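Local coordinates for glutamine amidotransferase domain-containing protein (Streptococcus mutans, PDB 3L7N), which probably works as a type 1 glutamine amidotransferase, freeing ammonia from glutamine for transfer to an acceptor that is not known, at residues 10-15 with 53-58; 109-114 with 205-210; 114-119 with 139-144; 163-168 with 175-180; 181-186 with 220-225. All blocks are in the same frame, centred on the assembly; numbering follows the deposited sequence.

Interaction 1. Residues 10-15 with 53-58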
# COMPACT_ATOMS: atom_id res chain seq x y z
N THR A 10 4.96 -8.22 10.72
CA THR A 10 3.73 -8.54 11.56
C THR A 10 2.89 -7.29 11.71
O THR A 10 1.68 -7.35 11.58
CB THR A 10 4.15 -9.08 13.00
OG1 THR A 10 5.07 -8.21 13.58
CG2 THR A 10 4.85 -10.48 12.91
N PHE A 11 3.56 -6.12 11.76
CA PHE A 11 2.84 -4.83 11.80
C PHE A 11 2.47 -4.20 10.41
O PHE A 11 1.90 -3.10 10.34
CB PHE A 11 3.59 -3.82 12.62
CG PHE A 11 5.02 -3.72 12.29
CD1 PHE A 11 5.48 -2.73 11.34
CD2 PHE A 11 5.97 -4.54 12.93
CE1 PHE A 11 6.88 -2.59 11.02
CE2 PHE A 11 7.39 -4.42 12.64
CZ PHE A 11 7.84 -3.43 11.67
N GLU A 12 2.80 -4.87 9.34
CA GLU A 12 2.35 -4.44 8.05
C GLU A 12 1.27 -5.41 7.55
O GLU A 12 1.50 -6.20 6.55
CB GLU A 12 3.50 -4.41 7.12
CG GLU A 12 4.62 -3.65 7.65
CD GLU A 12 4.44 -2.20 7.45
OE1 GLU A 12 3.37 -1.81 6.84
OE2 GLU A 12 5.38 -1.42 7.82
N ALA A 13 0.16 -5.45 8.26
CA ALA A 13 -0.86 -6.48 8.04
C ALA A 13 -1.74 -6.19 6.83
O ALA A 13 -2.05 -5.04 6.56
CB ALA A 13 -1.72 -6.60 9.26
N PRO A 14 -2.27 -7.22 6.21
CA PRO A 14 -3.17 -6.97 5.11
C PRO A 14 -4.47 -6.16 5.53
O PRO A 14 -5.24 -5.69 4.63
CB PRO A 14 -3.56 -8.37 4.64
CG PRO A 14 -3.28 -9.25 5.80
CD PRO A 14 -2.22 -8.65 6.58
N GLY A 15 -4.73 -6.07 6.84
CA GLY A 15 -6.07 -5.62 7.36
C GLY A 15 -7.30 -5.76 6.43
O GLY A 15 -7.68 -6.86 6.02
N GLY A 53 2.88 -3.21 3.04
CA GLY A 53 3.93 -2.30 3.38
C GLY A 53 5.07 -3.01 4.05
O GLY A 53 5.15 -4.23 4.02
N GLY A 54 6.00 -2.24 4.60
CA GLY A 54 7.10 -2.80 5.27
C GLY A 54 8.08 -1.77 5.78
O GLY A 54 8.26 -0.73 5.19
N PRO A 55 8.76 -2.09 6.86
CA PRO A 55 9.80 -1.19 7.33
C PRO A 55 11.02 -1.03 6.31
O PRO A 55 11.84 -0.16 6.50
CB PRO A 55 10.30 -1.88 8.61
CG PRO A 55 10.17 -3.33 8.31
CD PRO A 55 8.89 -3.45 7.46
N GLN A 56 11.17 -1.96 5.34
CA GLN A 56 12.30 -1.86 4.38
C GLN A 56 12.02 -0.78 3.36
O GLN A 56 10.87 -0.25 3.24
CB GLN A 56 12.51 -3.18 3.63
CG GLN A 56 12.62 -4.40 4.52
CD GLN A 56 11.22 -4.98 4.93
OE1 GLN A 56 10.16 -4.35 4.76
NE2 GLN A 56 11.25 -6.15 5.50
N SER A 57 13.06 -0.44 2.61
CA SER A 57 12.91 0.38 1.40
C SER A 57 13.11 -0.57 0.21
O SER A 57 13.63 -1.72 0.41
CB SER A 57 13.99 1.50 1.37
OG SER A 57 15.25 0.99 0.87
N PRO A 58 12.78 -0.10 -1.05
CA PRO A 58 13.07 -1.00 -2.20
C PRO A 58 14.54 -1.21 -2.38
O PRO A 58 14.93 -1.97 -3.22
CB PRO A 58 12.49 -0.26 -3.37
CG PRO A 58 11.48 0.57 -2.82
CD PRO A 58 11.92 1.00 -1.46
O HOH W 1 1.28 -2.29 5.35
O HOH W 2 3.56 -6.10 4.63
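Glu12 and Gly53 mark the closest approach of two loop segments, with their CA atoms 5.4 Å apart and no direct hydrogen bond between the backbones. The side chain of Glu12 fills this approach. Its CG lies beside the backbone N, anti to the carbonyl carbon (chi1 -52°). A bend at chi2 (-81°) then swings CD against the Gly53-Gly54 peptide, where it sits 3.2 Å from Gly54 N. CG packs on Gly54 CA at 3.5 Å. The carboxylate oxygens are near Gly54 N, but the angles are too poor for a bond. Water joins the segments instead. One water donates to Glu12 OE1 (2.6 Å) and accepts from Gly53 N (3.0 Å). A second donates to Glu12 O (2.8 Å) and to Gly53 O. His8 ND1 is also bonded to Gly53 O.

The two loops follow strands 2-7 and 48-51, which are neighbours and parallel in the sheet. They lie at its C-terminal edge, where active sites of this type of alpha/beta fold are found. Gly53, Gly54 and Pro55 match the Gly-Gly-Pro run that in type 1 glutamine amidotransferases is associated with the oxyanion hole. Gly53 also touches the likely nucleophile elbow around Cys91. Beside Glu12, Phe11 turns its ring obliquely to Pro55, and CZ meets Pro55 CG at 4.1 Å. The same ring touches Leu190 and Gln193 of helix 184-193.

Interaction 2. Residues 109-114 with 205-210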
# COMPACT_ATOMS: atom_id res chain seq x y z
N PRO A 109 7.97 14.83 0.03
CA PRO A 109 8.11 16.22 0.52
C PRO A 109 7.92 16.28 2.03
O PRO A 109 8.82 16.72 2.75
CB PRO A 109 6.93 16.98 -0.19
CG PRO A 109 6.52 16.11 -1.34
CD PRO A 109 7.34 14.79 -1.29
N LYS A 110 6.76 15.82 2.50
CA LYS A 110 6.51 15.69 3.93
C LYS A 110 6.21 14.19 4.37
O LYS A 110 5.45 13.44 3.67
CB LYS A 110 5.39 16.65 4.36
CG LYS A 110 5.89 18.13 4.62
CD LYS A 110 7.31 18.15 5.42
CE LYS A 110 7.60 19.55 6.17
NZ LYS A 110 7.45 19.43 7.71
N LYS A 111 6.82 13.76 5.46
CA LYS A 111 6.43 12.48 6.07
C LYS A 111 5.08 12.54 6.74
O LYS A 111 4.67 13.57 7.24
CB LYS A 111 7.51 11.96 6.99
CG LYS A 111 7.24 12.04 8.44
CD LYS A 111 8.57 11.79 9.18
CE LYS A 111 8.47 10.59 10.09
NZ LYS A 111 9.82 9.89 10.26
N GLU A 112 4.33 11.46 6.67
CA GLU A 112 2.92 11.48 7.06
C GLU A 112 2.54 10.22 7.86
O GLU A 112 2.76 9.08 7.41
CB GLU A 112 2.02 11.62 5.84
CG GLU A 112 2.19 12.87 5.05
CD GLU A 112 1.37 12.84 3.72
OE1 GLU A 112 0.57 13.81 3.45
OE2 GLU A 112 1.45 11.82 3.00
N ILE A 113 1.96 10.43 9.02
CA ILE A 113 1.66 9.37 9.97
C ILE A 113 0.37 9.75 10.66
O ILE A 113 0.37 10.57 11.53
CB ILE A 113 2.77 9.27 11.05
CG1 ILE A 113 4.10 8.84 10.43
CG2 ILE A 113 2.34 8.38 12.13
CD1 ILE A 113 5.14 8.44 11.44
N GLY A 114 -0.73 9.22 10.20
CA GLY A 114 -1.96 9.56 10.78
C GLY A 114 -3.00 9.57 9.76
O GLY A 114 -2.80 9.08 8.70
N THR A 205 4.66 18.36 10.97
CA THR A 205 3.40 18.91 10.48
C THR A 205 2.35 17.85 10.44
O THR A 205 1.15 18.11 10.71
CB THR A 205 3.57 19.42 9.03
OG1 THR A 205 4.93 19.83 8.81
CG2 THR A 205 2.56 20.57 8.71
N TYR A 206 2.76 16.65 10.00
CA TYR A 206 1.84 15.64 9.52
C TYR A 206 1.99 14.33 10.26
O TYR A 206 1.69 13.29 9.72
CB TYR A 206 2.04 15.43 8.05
CG TYR A 206 1.51 16.56 7.25
CD1 TYR A 206 0.17 17.00 7.43
CD2 TYR A 206 2.33 17.26 6.33
CE1 TYR A 206 -0.34 18.08 6.70
CE2 TYR A 206 1.82 18.34 5.59
CZ TYR A 206 0.47 18.75 5.79
OH TYR A 206 -0.08 19.80 5.07
N VAL A 207 2.39 14.42 11.51
CA VAL A 207 2.41 13.30 12.40
C VAL A 207 1.38 13.53 13.53
O VAL A 207 1.43 14.55 14.26
CB VAL A 207 3.79 13.14 13.02
CG1 VAL A 207 3.79 12.06 14.03
CG2 VAL A 207 4.84 12.90 11.94
N GLN A 208 0.44 12.60 13.67
CA GLN A 208 -0.57 12.70 14.73
C GLN A 208 -0.11 12.02 16.04
O GLN A 208 1.03 11.54 16.14
CB GLN A 208 -1.90 12.17 14.26
CG GLN A 208 -2.56 13.02 13.24
CD GLN A 208 -3.79 12.44 12.76
OE1 GLN A 208 -4.13 11.31 13.09
NE2 GLN A 208 -4.51 13.18 12.00
N THR A 209 -0.96 12.08 17.08
CA THR A 209 -0.65 11.46 18.39
C THR A 209 -1.24 10.03 18.45
O THR A 209 -2.29 9.73 17.77
CB THR A 209 -1.23 12.29 19.58
OG1 THR A 209 -2.65 12.06 19.68
CG2 THR A 209 -1.00 13.75 19.35
N ALA A 210 -0.60 9.15 19.25
CA ALA A 210 -1.13 7.80 19.50
C ALA A 210 -2.64 7.83 19.80
O ALA A 210 -3.40 6.96 19.32
CB ALA A 210 -0.37 7.14 20.64
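Ile113 and Val207 form a single backbone bridge between strand 106-113 and the loop after helix 197-203, with the two segments running nearly the same way (19° apart). Both main-chain bonds use Ile113. Its N donates to Tyr206 O at 3.0 Å (167° at the hydrogen). Its O accepts from Gln208 N at 3.0 Å. CA-H groups of Glu112 and Val207 add weaker contacts to Tyr206 O and Ile113 O.

One side-chain bond crosses the contact: Lys110 NZ donates to Thr205 OG1 at 2.8 Å. A long, weak ion pair links the same NZ to Glu204.

Tyr206 carries most of the packing. Lys110 CB meets the edge of its ring at CD2 (3.7 Å). The Glu112 side chain lies alongside that of Tyr206, pointing the same way, and its CG touches Tyr206 CB at 3.9 Å. The carboxylate of Glu112 goes on to Ser159. Thr205 CG2 sits over the ring centre. On the apolar side Ile113 CB faces Val207 CG1 at 4.2 Å, and Leu197 touches both residues.

Two backbone bonds, both made by Ile113, thus add the loop at 206-208 to strand 106-113, while the Lys110-Thr205 bond joins two exposed residues.

Interaction 3. Residues 114-119 with 139-144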
# COMPACT_ATOMS: atom_id res chain seq x y z
N GLY A 114 -0.73 9.22 10.20
CA GLY A 114 -1.96 9.56 10.78
C GLY A 114 -3.00 9.57 9.76
O GLY A 114 -2.80 9.08 8.70
N ASN A 115 -4.15 10.14 10.08
CA ASN A 115 -5.24 10.14 9.13
C ASN A 115 -5.45 11.50 8.48
O ASN A 115 -5.85 12.44 9.14
CB ASN A 115 -6.53 9.61 9.76
CG ASN A 115 -6.36 8.23 10.34
OD1 ASN A 115 -6.43 8.05 11.53
ND2 ASN A 115 -6.08 7.25 9.48
N TYR A 116 -5.10 11.61 7.19
CA TYR A 116 -5.19 12.88 6.45
C TYR A 116 -5.99 12.77 5.16
O TYR A 116 -6.26 11.66 4.66
CB TYR A 116 -3.83 13.45 6.20
CG TYR A 116 -3.08 13.78 7.46
CD1 TYR A 116 -3.35 14.95 8.18
CD2 TYR A 116 -2.08 12.94 7.93
CE1 TYR A 116 -2.65 15.25 9.33
CE2 TYR A 116 -1.35 13.26 9.06
CZ TYR A 116 -1.65 14.40 9.77
OH TYR A 116 -0.96 14.67 10.94
N LEU A 117 -6.49 13.90 4.68
CA LEU A 117 -7.17 13.92 3.42
C LEU A 117 -6.20 13.56 2.34
O LEU A 117 -5.05 13.97 2.36
CB LEU A 117 -7.77 15.32 3.12
CG LEU A 117 -9.11 15.71 3.75
CD1 LEU A 117 -9.26 17.25 3.70
CD2 LEU A 117 -10.34 15.01 3.04
N ILE A 118 -6.65 12.74 1.44
CA ILE A 118 -6.10 12.68 0.11
C ILE A 118 -7.19 13.26 -0.79
O ILE A 118 -8.38 13.37 -0.36
CB ILE A 118 -5.79 11.16 -0.33
CG1 ILE A 118 -7.03 10.30 -0.21
CG2 ILE A 118 -4.60 10.57 0.50
CD1 ILE A 118 -7.16 9.29 -1.24
N SER A 119 -6.79 13.64 -2.03
CA SER A 119 -7.64 14.42 -2.96
C SER A 119 -7.45 13.90 -4.37
O SER A 119 -6.31 13.86 -4.87
CB SER A 119 -7.23 15.92 -2.93
OG SER A 119 -6.88 16.35 -1.63
N VAL A 139 -7.91 9.26 4.91
CA VAL A 139 -7.34 7.92 4.86
C VAL A 139 -6.11 7.86 5.71
O VAL A 139 -5.60 8.92 6.18
CB VAL A 139 -6.97 7.46 3.37
CG1 VAL A 139 -8.19 7.52 2.46
CG2 VAL A 139 -5.77 8.23 2.81
N GLY A 140 -5.60 6.64 5.95
CA GLY A 140 -4.41 6.45 6.80
C GLY A 140 -3.08 6.70 6.08
O GLY A 140 -3.01 6.60 4.87
N HIS A 141 -2.04 7.04 6.82
CA HIS A 141 -0.74 7.29 6.24
C HIS A 141 0.27 6.82 7.19
O HIS A 141 0.11 7.00 8.40
CB HIS A 141 -0.52 8.82 6.01
CG HIS A 141 -1.46 9.41 5.04
ND1 HIS A 141 -2.71 9.84 5.41
CD2 HIS A 141 -1.38 9.54 3.70
CE1 HIS A 141 -3.38 10.21 4.33
NE2 HIS A 141 -2.59 10.03 3.28
N TRP A 142 1.36 6.23 6.66
CA TRP A 142 2.52 5.90 7.49
C TRP A 142 3.86 5.79 6.70
O TRP A 142 4.47 4.74 6.70
CB TRP A 142 2.28 4.61 8.27
CG TRP A 142 2.98 4.59 9.57
CD1 TRP A 142 4.33 4.50 9.77
CD2 TRP A 142 2.37 4.66 10.88
NE1 TRP A 142 4.61 4.54 11.15
CE2 TRP A 142 3.42 4.63 11.84
CE3 TRP A 142 1.04 4.72 11.34
CZ2 TRP A 142 3.18 4.63 13.21
CZ3 TRP A 142 0.81 4.77 12.69
CH2 TRP A 142 1.87 4.72 13.62
N HIS A 143 4.35 6.91 6.15
CA HIS A 143 5.56 6.84 5.29
C HIS A 143 6.51 7.96 5.43
O HIS A 143 6.20 9.00 5.96
CB HIS A 143 5.18 6.75 3.86
CG HIS A 143 4.54 7.98 3.35
ND1 HIS A 143 3.35 8.46 3.84
CD2 HIS A 143 4.93 8.85 2.39
CE1 HIS A 143 3.00 9.55 3.17
NE2 HIS A 143 3.94 9.80 2.28
N GLY A 144 7.69 7.75 4.88
CA GLY A 144 8.68 8.77 4.74
C GLY A 144 9.08 8.90 3.30
O GLY A 144 9.59 9.94 2.88
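Gly114 and His141 form an antiparallel hydrogen-bonded pair, in which Gly114 N donates to His141 O at 3.0 Å. The His141 side chain runs from there alongside the start of strand 115-120. CB lies 3.5 Å from Gly114 O. CG stands beside the backbone N, anti to the carbonyl carbon (chi1 -63°). ND1 makes a weak bond to Gly114 O at 3.4 Å, and His141 N adds another weak one. CE1 comes edge-on to Tyr116 O at 3.2 Å. NE2, at the tip, meets Ile118 CG2 at 3.5 Å.

The backbones pair further along. Val139 N donates almost straight to Tyr116 O at 2.9 Å (175°), and Tyr116 N donates to Val139 O. Asn115 faces Gly140 as a non-hydrogen-bonded pair. Ile118 CG2 closes on Val139 CG2 at 3.5 Å. The strand segments then diverge, with their directions 112° apart.

Strand 136-143 lies between strands 115-120 and 106-113 in the sheet. Against strand 106-113 it has a classic beta bulge, Trp142 and His143 both facing Glu112. Strand 154-158 lies on the far side of 115-120. The ring of Tyr116 meets Tyr206 edge-to-face, and Gly140 bonds through its backbone to His179.

Interaction 4. Residues 163-168 with 175-180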
# COMPACT_ATOMS: atom_id res chain seq x y z
N PRO A 163 2.69 14.06 -3.12
CA PRO A 163 2.05 14.25 -4.44
C PRO A 163 1.74 12.94 -5.19
O PRO A 163 1.25 12.97 -6.32
CB PRO A 163 3.09 15.05 -5.21
CG PRO A 163 4.41 14.73 -4.53
CD PRO A 163 4.12 14.43 -3.12
N ARG A 164 1.98 11.80 -4.56
CA ARG A 164 1.78 10.51 -5.21
C ARG A 164 1.05 9.46 -4.25
O ARG A 164 1.70 8.60 -3.65
CB ARG A 164 3.15 9.98 -5.67
CG ARG A 164 3.72 10.70 -6.85
CD ARG A 164 5.14 10.40 -7.06
NE ARG A 164 5.63 11.21 -8.13
CZ ARG A 164 6.84 11.11 -8.70
NH1 ARG A 164 7.71 10.16 -8.35
NH2 ARG A 164 7.16 11.96 -9.65
N GLN A 165 -0.24 9.60 -4.07
CA GLN A 165 -0.88 8.81 -3.08
C GLN A 165 -1.40 7.54 -3.70
O GLN A 165 -1.28 6.48 -3.12
CB GLN A 165 -2.01 9.58 -2.38
CG GLN A 165 -1.58 10.52 -1.33
CD GLN A 165 -0.73 9.88 -0.25
OE1 GLN A 165 -0.54 8.68 -0.22
NE2 GLN A 165 -0.19 10.72 0.66
N ILE A 166 -2.00 7.66 -4.87
CA ILE A 166 -2.53 6.55 -5.58
C ILE A 166 -2.04 6.68 -7.01
O ILE A 166 -1.95 7.82 -7.53
CB ILE A 166 -3.97 6.60 -5.61
CG1 ILE A 166 -4.55 6.47 -4.19
CG2 ILE A 166 -4.51 5.55 -6.49
CD1 ILE A 166 -6.08 6.49 -4.18
N ILE A 167 -1.63 5.55 -7.64
CA ILE A 167 -1.00 5.59 -8.98
C ILE A 167 -1.53 4.44 -9.80
O ILE A 167 -1.72 3.36 -9.27
CB ILE A 167 0.52 5.50 -8.90
CG1 ILE A 167 1.09 6.67 -8.15
CG2 ILE A 167 1.17 5.37 -10.36
CD1 ILE A 167 2.61 6.55 -7.98
N LYS A 168 -1.84 4.69 -11.06
CA LYS A 168 -2.21 3.65 -11.91
C LYS A 168 -1.10 3.42 -12.84
O LYS A 168 -0.81 4.28 -13.72
CB LYS A 168 -3.42 3.98 -12.66
CG LYS A 168 -3.81 2.90 -13.67
CD LYS A 168 -5.02 3.35 -14.49
CE LYS A 168 -5.53 2.29 -15.43
NZ LYS A 168 -7.09 2.23 -15.33
N ALA A 175 -1.41 1.23 -7.20
CA ALA A 175 -0.52 1.34 -6.06
C ALA A 175 -1.08 2.38 -5.11
O ALA A 175 -1.57 3.37 -5.55
CB ALA A 175 0.81 1.74 -6.49
N PHE A 176 -1.09 2.09 -3.81
CA PHE A 176 -1.54 3.04 -2.80
C PHE A 176 -0.39 3.31 -1.91
O PHE A 176 0.15 2.39 -1.28
CB PHE A 176 -2.70 2.45 -1.97
CG PHE A 176 -3.99 2.29 -2.74
CD1 PHE A 176 -5.04 3.13 -2.51
CD2 PHE A 176 -4.14 1.32 -3.70
CE1 PHE A 176 -6.31 2.97 -3.24
CE2 PHE A 176 -5.36 1.16 -4.43
CZ PHE A 176 -6.42 1.99 -4.19
N GLN A 177 0.07 4.54 -1.88
CA GLN A 177 1.08 4.89 -0.92
C GLN A 177 0.46 5.00 0.48
O GLN A 177 1.12 4.71 1.51
CB GLN A 177 1.76 6.19 -1.33
CG GLN A 177 2.82 6.69 -0.34
CD GLN A 177 3.88 5.66 -0.01
OE1 GLN A 177 3.99 5.22 1.16
NE2 GLN A 177 4.71 5.30 -1.01
N CYS A 178 -0.81 5.34 0.51
CA CYS A 178 -1.51 5.55 1.72
C CYS A 178 -2.23 4.18 2.17
O CYS A 178 -2.37 3.19 1.34
CB CYS A 178 -2.56 6.68 1.48
SG CYS A 178 -3.64 6.40 0.05
N HIS A 179 -2.73 4.15 3.41
CA HIS A 179 -3.34 2.97 3.95
C HIS A 179 -4.88 3.17 4.18
O HIS A 179 -5.27 3.72 5.17
CB HIS A 179 -2.67 2.66 5.27
CG HIS A 179 -1.21 2.36 5.17
ND1 HIS A 179 -0.72 1.08 4.97
CD2 HIS A 179 -0.12 3.15 5.32
CE1 HIS A 179 0.60 1.11 4.98
NE2 HIS A 179 0.99 2.35 5.19
N LEU A 180 -5.72 2.65 3.33
CA LEU A 180 -7.15 2.65 3.63
C LEU A 180 -7.57 1.40 4.41
O LEU A 180 -8.75 1.26 4.80
CB LEU A 180 -7.95 2.68 2.35
CG LEU A 180 -7.94 3.99 1.60
CD1 LEU A 180 -6.54 4.35 1.09
CD2 LEU A 180 -8.96 3.92 0.43
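Gln165 O accepts from Gln177 N at 2.7 Å (159° at the hydrogen), and the CA-H of Phe176 also approaches this oxygen. Beyond it the two strands of the hairpin 166-170/173-176 pair in regular antiparallel fashion. Ile167 and Ala175 form the hydrogen-bonded pair, with Ile167 N to Ala175 O and Ala175 N to Ile167 O both at 3.0 Å. Ile166 and Phe176 are the non-hydrogen-bonded pair. Their side chains lie side by side and point the same way, so that Ile166 CD1 touches Phe176 CE1 at 3.7 Å. Phe228 meets this phenyl ring edge-to-face.

At the loop end, the Gln165 chain bends at chi2 (-55°). Its OE1 rests 3.3 Å from Cys178 CB. Cys178 SG faces Ile166 CG1 at 4.3 Å. On the other flank of the hairpin, the backbone of Phe176 bonds to Gly89 and Cys91, the latter the probable nucleophile.

The hairpin is thus carried by backbone bonds that extend to Gln177, one residue past strand 173-176 and two before His179. The buried amide of Gln165 has its NE2 held from outside the hairpin, by Ser159 and, weakly, by Glu112.

Interaction 5. Residues 181-186 with 220-225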
# COMPACT_ATOMS: atom_id res chain seq x y z
N GLU A 181 -6.62 0.49 4.60
CA GLU A 181 -6.89 -0.85 5.11
C GLU A 181 -6.81 -0.88 6.66
O GLU A 181 -7.02 -1.95 7.30
CB GLU A 181 -5.86 -1.87 4.51
CG GLU A 181 -4.51 -1.94 5.28
CD GLU A 181 -3.49 -0.95 4.80
OE1 GLU A 181 -3.76 -0.18 3.83
OE2 GLU A 181 -2.41 -0.93 5.39
N PHE A 182 -6.43 0.27 7.26
CA PHE A 182 -6.21 0.35 8.70
C PHE A 182 -7.49 -0.01 9.52
O PHE A 182 -8.66 0.07 9.01
CB PHE A 182 -5.73 1.74 9.08
CG PHE A 182 -4.26 1.97 8.87
CD1 PHE A 182 -3.42 0.91 8.47
CD2 PHE A 182 -3.68 3.26 9.13
CE1 PHE A 182 -2.01 1.11 8.31
CE2 PHE A 182 -2.29 3.50 8.97
CZ PHE A 182 -1.43 2.42 8.56
N THR A 183 -7.25 -0.44 10.75
CA THR A 183 -8.27 -0.66 11.71
C THR A 183 -7.61 -0.33 13.06
O THR A 183 -6.34 -0.24 13.16
CB THR A 183 -8.66 -2.13 11.75
OG1 THR A 183 -7.58 -2.89 12.30
CG2 THR A 183 -8.99 -2.66 10.39
N PRO A 184 -8.42 -0.22 14.13
CA PRO A 184 -7.75 0.19 15.40
C PRO A 184 -6.62 -0.78 15.84
O PRO A 184 -5.53 -0.33 16.29
CB PRO A 184 -8.88 0.21 16.42
CG PRO A 184 -10.20 0.43 15.54
CD PRO A 184 -9.92 -0.18 14.21
N GLU A 185 -6.81 -2.06 15.63
CA GLU A 185 -5.79 -3.00 16.04
C GLU A 185 -4.50 -2.93 15.18
O GLU A 185 -3.38 -3.12 15.70
CB GLU A 185 -6.35 -4.40 16.10
CG GLU A 185 -7.30 -4.61 17.24
CD GLU A 185 -8.72 -4.29 16.87
OE1 GLU A 185 -8.97 -3.74 15.75
OE2 GLU A 185 -9.60 -4.59 17.69
N LEU A 186 -4.65 -2.65 13.86
CA LEU A 186 -3.43 -2.49 13.01
C LEU A 186 -2.68 -1.24 13.47
O LEU A 186 -1.40 -1.22 13.58
CB LEU A 186 -3.75 -2.41 11.50
CG LEU A 186 -4.56 -3.51 10.78
CD1 LEU A 186 -4.18 -3.55 9.35
CD2 LEU A 186 -4.40 -4.79 11.35
N SER A 220 -14.83 4.19 7.24
CA SER A 220 -15.09 4.83 5.97
C SER A 220 -14.02 4.57 4.97
O SER A 220 -14.33 4.25 3.82
CB SER A 220 -15.31 6.30 6.13
OG SER A 220 -16.41 6.51 6.98
N MET A 221 -12.75 4.67 5.40
CA MET A 221 -11.64 4.17 4.54
C MET A 221 -11.75 2.69 4.15
O MET A 221 -11.69 2.39 2.97
CB MET A 221 -10.25 4.51 5.05
CG MET A 221 -10.12 4.65 6.42
SD MET A 221 -8.40 4.53 6.79
CE MET A 221 -8.14 5.97 7.80
N ASN A 222 -12.01 1.78 5.12
CA ASN A 222 -12.23 0.36 4.77
C ASN A 222 -13.27 0.31 3.67
O ASN A 222 -13.20 -0.50 2.75
CB ASN A 222 -12.75 -0.46 5.95
CG ASN A 222 -11.85 -0.43 7.18
OD1 ASN A 222 -12.28 -0.89 8.25
ND2 ASN A 222 -10.59 0.04 7.04
N GLN A 223 -14.29 1.12 3.81
CA GLN A 223 -15.46 1.00 2.97
C GLN A 223 -15.17 1.58 1.56
O GLN A 223 -15.58 1.00 0.53
CB GLN A 223 -16.69 1.68 3.64
CG GLN A 223 -18.10 1.47 2.87
CD GLN A 223 -18.36 -0.01 2.43
OE1 GLN A 223 -18.39 -0.97 3.30
NE2 GLN A 223 -18.48 -0.24 1.07
N ALA A 224 -14.44 2.69 1.52
CA ALA A 224 -13.98 3.22 0.30
C ALA A 224 -13.14 2.17 -0.41
O ALA A 224 -13.40 1.84 -1.63
CB ALA A 224 -13.20 4.42 0.54
N LEU A 225 -12.16 1.56 0.35
CA LEU A 225 -11.33 0.43 -0.19
C LEU A 225 -12.18 -0.68 -0.81
O LEU A 225 -11.97 -1.05 -1.95
CB LEU A 225 -10.49 -0.13 0.85
CG LEU A 225 -9.39 -1.07 0.48
CD1 LEU A 225 -8.49 -0.55 -0.65
CD2 LEU A 225 -8.58 -1.29 1.72
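Asn222 turns the edge of its amide to Phe182 O, which lies only 3° out of the amide plane. ND2 donates along a nearly straight bond of 2.8 Å (171° at the hydrogen). The donor also lies in the carbonyl plane of Phe182, so the two flat groups meet edge on. A chi1 of -58° places Asn222 CG so that the amide reaches the loop. ND2 has a second acceptor in Leu180 O. The ring of Phe182 stacks on His179. At its root, Phe182 CB faces Met221 SD at 4.5 Å.

Glu181 meets the helix through its stem. Leu225 CD2 lies 3.8 Å from Glu181 CA and 3.9 Å from Glu181 CB. The carboxylate goes on to His179, through OE2 and ND1. This His-x-Glu pair fits the histidine and glutamate of the Cys-His-Glu triad in type 1 glutamine amidotransferases. Thr183 is the N-cap of helix 184-193, and its OG1 accepts a weak bond from Leu186 N at 3.3 Å.

Met221 and Leu225 are one turn apart on helix 219-233, and with Asn222 they make the surface that the loop rests on. One amide nitrogen grips two loop carbonyls on either side of Glu181, so the main chain carrying this residue is tied directly to helix 219-233.

How the interactions relate
From the N terminus, interaction 1 closes first, joining the loops after strands 2-7 and 48-51. Interaction 2 then opens at 109-114 and closes at 205-210, a large loop that ties strand 106-113 to the segment between helices 197-203 and 210-214. Interactions 3 and 4 are nested within it, one after the other, and both lie in the same sheet. Interaction 3 shares Gly114 with interaction 2. Interaction 4 runs straight on into residues 181-186. Interaction 5 crosses interaction 2, because its partner helix 219-233 comes later in the chain. Interaction 5 also reaches back to interaction 1, where Leu186 packs on Gly15.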